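Local coordinates for hypothetical protein (PDB 1VKB) that is probably a gamma-glutamylamine cyclotransferase, releasing free amines such as lysine from gamma-glutamylamines as the glutamyl part cyclises to 5-oxoproline, at residues 13-18 against 79-84. Sequence-based numbering, arbitrary orientation. Where two conformers were deposited one is given.
Sequences MAHIFV and IYEVDE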
loop_
_atom_site.group_PDB
_atom_site.type_symbol
_atom_site.label_atom_id
_atom_site.label_comp_id
_atom_site.label_asym_id
_atom_site.label_seq_id
_atom_site.Cartn_x
_atom_site.Cartn_y
_atom_site.Cartn_z
ATOM N N MET A 13 -17.940 -6.997 1.173
ATOM C CA MET A 13 -16.851 -6.219 0.596
ATOM C C MET A 13 -15.627 -6.550 1.442
ATOM O O MET A 13 -15.691 -7.456 2.303
ATOM C CB MET A 13 -17.229 -4.736 0.731
ATOM C CG MET A 13 -18.560 -4.363 0.074
ATOM S SD MET A 13 -18.352 -4.408 -1.697
ATOM C CE MET A 13 -20.025 -4.754 -2.279
ATOM N N ALA A 14 -14.543 -5.797 1.246
ATOM C CA ALA A 14 -13.345 -5.943 2.065
ATOM C C ALA A 14 -12.628 -4.629 2.228
ATOM O O ALA A 14 -12.443 -3.892 1.247
ATOM C CB ALA A 14 -12.397 -6.914 1.411
ATOM N N HIS A 15 -12.138 -4.370 3.434
ATOM C CA HIS A 15 -11.319 -3.208 3.681
ATOM C C HIS A 15 -9.879 -3.461 3.279
ATOM O O HIS A 15 -9.338 -4.519 3.585
ATOM C CB HIS A 15 -11.367 -2.798 5.150
ATOM C CG HIS A 15 -12.651 -2.108 5.539
ATOM N ND1 HIS A 15 -13.405 -2.484 6.630
ATOM C CD2 HIS A 15 -13.321 -1.089 4.958
ATOM C CE1 HIS A 15 -14.481 -1.713 6.713
ATOM N NE2 HIS A 15 -14.457 -0.862 5.702
ATOM N N ILE A 16 -9.299 -2.492 2.575
ATOM C CA ILE A 16 -7.890 -2.474 2.261
ATOM C C ILE A 16 -7.275 -1.177 2.712
ATOM O O ILE A 16 -7.970 -0.157 2.861
ATOM C CB ILE A 16 -7.614 -2.704 0.748
ATOM C CG1 ILE A 16 -8.040 -1.500 -0.141
ATOM C CG2 ILE A 16 -8.267 -4.021 0.226
ATOM C CD1 ILE A 16 -7.515 -1.674 -1.527
ATOM N N PHE A 17 -5.966 -1.216 2.914
ATOM C CA PHE A 17 -5.192 -0.055 3.305
ATOM C C PHE A 17 -4.036 0.052 2.317
ATOM O O PHE A 17 -3.267 -0.872 2.168
ATOM C CB PHE A 17 -4.687 -0.259 4.708
ATOM C CG PHE A 17 -3.720 0.783 5.202
ATOM C CD1 PHE A 17 -4.167 1.980 5.732
ATOM C CD2 PHE A 17 -2.372 0.513 5.221
ATOM C CE1 PHE A 17 -3.246 2.903 6.247
ATOM C CE2 PHE A 17 -1.477 1.437 5.731
ATOM C CZ PHE A 17 -1.917 2.595 6.250
ATOM N N VAL A 18 -3.995 1.178 1.628
ATOM C CA VAL A 18 -2.982 1.492 0.627
ATOM C C VAL A 18 -2.078 2.613 1.128
ATOM O O VAL A 18 -2.524 3.614 1.712
ATOM C CB VAL A 18 -3.586 1.783 -0.760
ATOM C CG1 VAL A 18 -4.322 0.532 -1.254
ATOM C CG2 VAL A 18 -4.459 2.991 -0.792
ATOM N N ILE A 79 -7.649 4.116 3.831
ATOM C CA ILE A 79 -8.581 2.976 3.925
ATOM C C ILE A 79 -9.656 3.061 2.859
ATOM O O ILE A 79 -10.329 4.092 2.722
ATOM C CB ILE A 79 -9.205 2.930 5.309
ATOM C CG1 ILE A 79 -8.111 2.908 6.404
ATOM C CG2 ILE A 79 -10.147 1.753 5.429
ATOM C CD1 ILE A 79 -8.654 3.188 7.787
ATOM N N TYR A 80 -9.826 1.959 2.118
ATOM C CA TYR A 80 -10.913 1.828 1.132
ATOM C C TYR A 80 -11.743 0.625 1.443
ATOM O O TYR A 80 -11.238 -0.349 1.983
ATOM C CB TYR A 80 -10.359 1.651 -0.306
ATOM C CG TYR A 80 -9.727 2.909 -0.817
ATOM C CD1 TYR A 80 -8.462 3.272 -0.393
ATOM C CD2 TYR A 80 -10.385 3.723 -1.718
ATOM C CE1 TYR A 80 -7.869 4.442 -0.830
ATOM C CE2 TYR A 80 -9.809 4.914 -2.153
ATOM C CZ TYR A 80 -8.542 5.252 -1.697
ATOM O OH TYR A 80 -7.943 6.428 -2.083
ATOM N N GLU A 81 -13.011 0.669 1.069
ATOM C CA GLU A 81 -13.826 -0.538 1.039
ATOM C C GLU A 81 -13.945 -0.949 -0.426
ATOM O O GLU A 81 -14.380 -0.131 -1.255
ATOM C CB GLU A 81 -15.191 -0.301 1.697
ATOM C CG GLU A 81 -15.940 -1.589 1.864
ATOM C CD GLU A 81 -17.238 -1.465 2.649
ATOM O OE1 GLU A 81 -17.977 -0.491 2.437
ATOM O OE2 GLU A 81 -17.526 -2.366 3.458
ATOM N N VAL A 82 -13.551 -2.193 -0.759
ATOM C CA VAL A 82 -13.538 -2.647 -2.164
ATOM C C VAL A 82 -14.392 -3.905 -2.322
ATOM O O VAL A 82 -14.647 -4.646 -1.342
ATOM C CB VAL A 82 -12.109 -2.910 -2.696
ATOM C CG1 VAL A 82 -11.208 -1.682 -2.449
ATOM C CG2 VAL A 82 -11.480 -4.103 -2.042
ATOM N N ASP A 83 -14.843 -4.158 -3.549
ATOM C CA ASP A 83 -15.515 -5.405 -3.815
ATOM C C ASP A 83 -14.511 -6.499 -4.196
ATOM O O ASP A 83 -13.333 -6.248 -4.365
ATOM C CB ASP A 83 -16.673 -5.236 -4.825
ATOM C CG ASP A 83 -16.241 -4.901 -6.225
ATOM O OD1 ASP A 83 -15.029 -4.811 -6.545
ATOM O OD2 ASP A 83 -17.119 -4.690 -7.108
ATOM N N GLU A 84 -15.012 -7.713 -4.359
ATOM C CA GLU A 84 -14.168 -8.855 -4.620
ATOM C C GLU A 84 -13.445 -8.733 -5.965
ATOM O O GLU A 84 -12.289 -9.148 -6.087
ATOM C CB GLU A 84 -15.002 -10.125 -4.570
ATOM C CG GLU A 84 -15.528 -10.415 -3.169
ATOM C CD GLU A 84 -16.643 -9.493 -2.700
ATOM O OE1 GLU A 84 -17.348 -8.788 -3.503
ATOM O OE2 GLU A 84 -16.816 -9.458 -1.471
#
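Ile16 and Val82 meet on one face of an antiparallel strand pair, 14-18 against 76-82, part of the mixed sheet of the gamma-glutamyl cyclotransferase-like fold. The backbones are joined by two reciprocal pairs of hydrogen bonds, Ala14 with Val82 and Ile16 with Tyr80; the straightest, from Val82 N to Ala14 O, has an angle of 171° at the hydrogen. Beta-branched residues suit this extended backbone, and their apolar branches suit the buried face. Ile16 crosses Val82 at about a right angle, its CD1 resting 3.8 Å from Val82 CG1. Its CG1 lies between the backbone N and the carbonyl carbon (chi1 70°), against Tyr80 CB as well as Val82 CG1, while CG2 meets Val82 CG2. Met32, Leu87 and Leu90 from two helices also pack against Ile16.

His15 and Glu81 share the other face as a non-hydrogen-bonded pair, His15 CD2 approaching Glu81 CB at 3.8 Å. Glu81 CG is anti to the backbone N (chi1 -171°), which sets this methylene 3.6 Å from Met13 CB as apolar surface, while OE1 makes a salt bridge with Arg43. An alanine here would probably leave Arg43 without this charge mate and open a gap beside Met13 CB.

At the strand end Asp83 is the N-cap of helix 84-93, its OD1 accepting from both Met86 N and Leu39 N. The unbranched chain of Met13, bent at chi2, lays its sulphur against Asp83 CB in one of two conformers, a tentative contact. Firmer is the backbone beside it, where Val82 O takes the bond from Ala14 N at 2.8 Å.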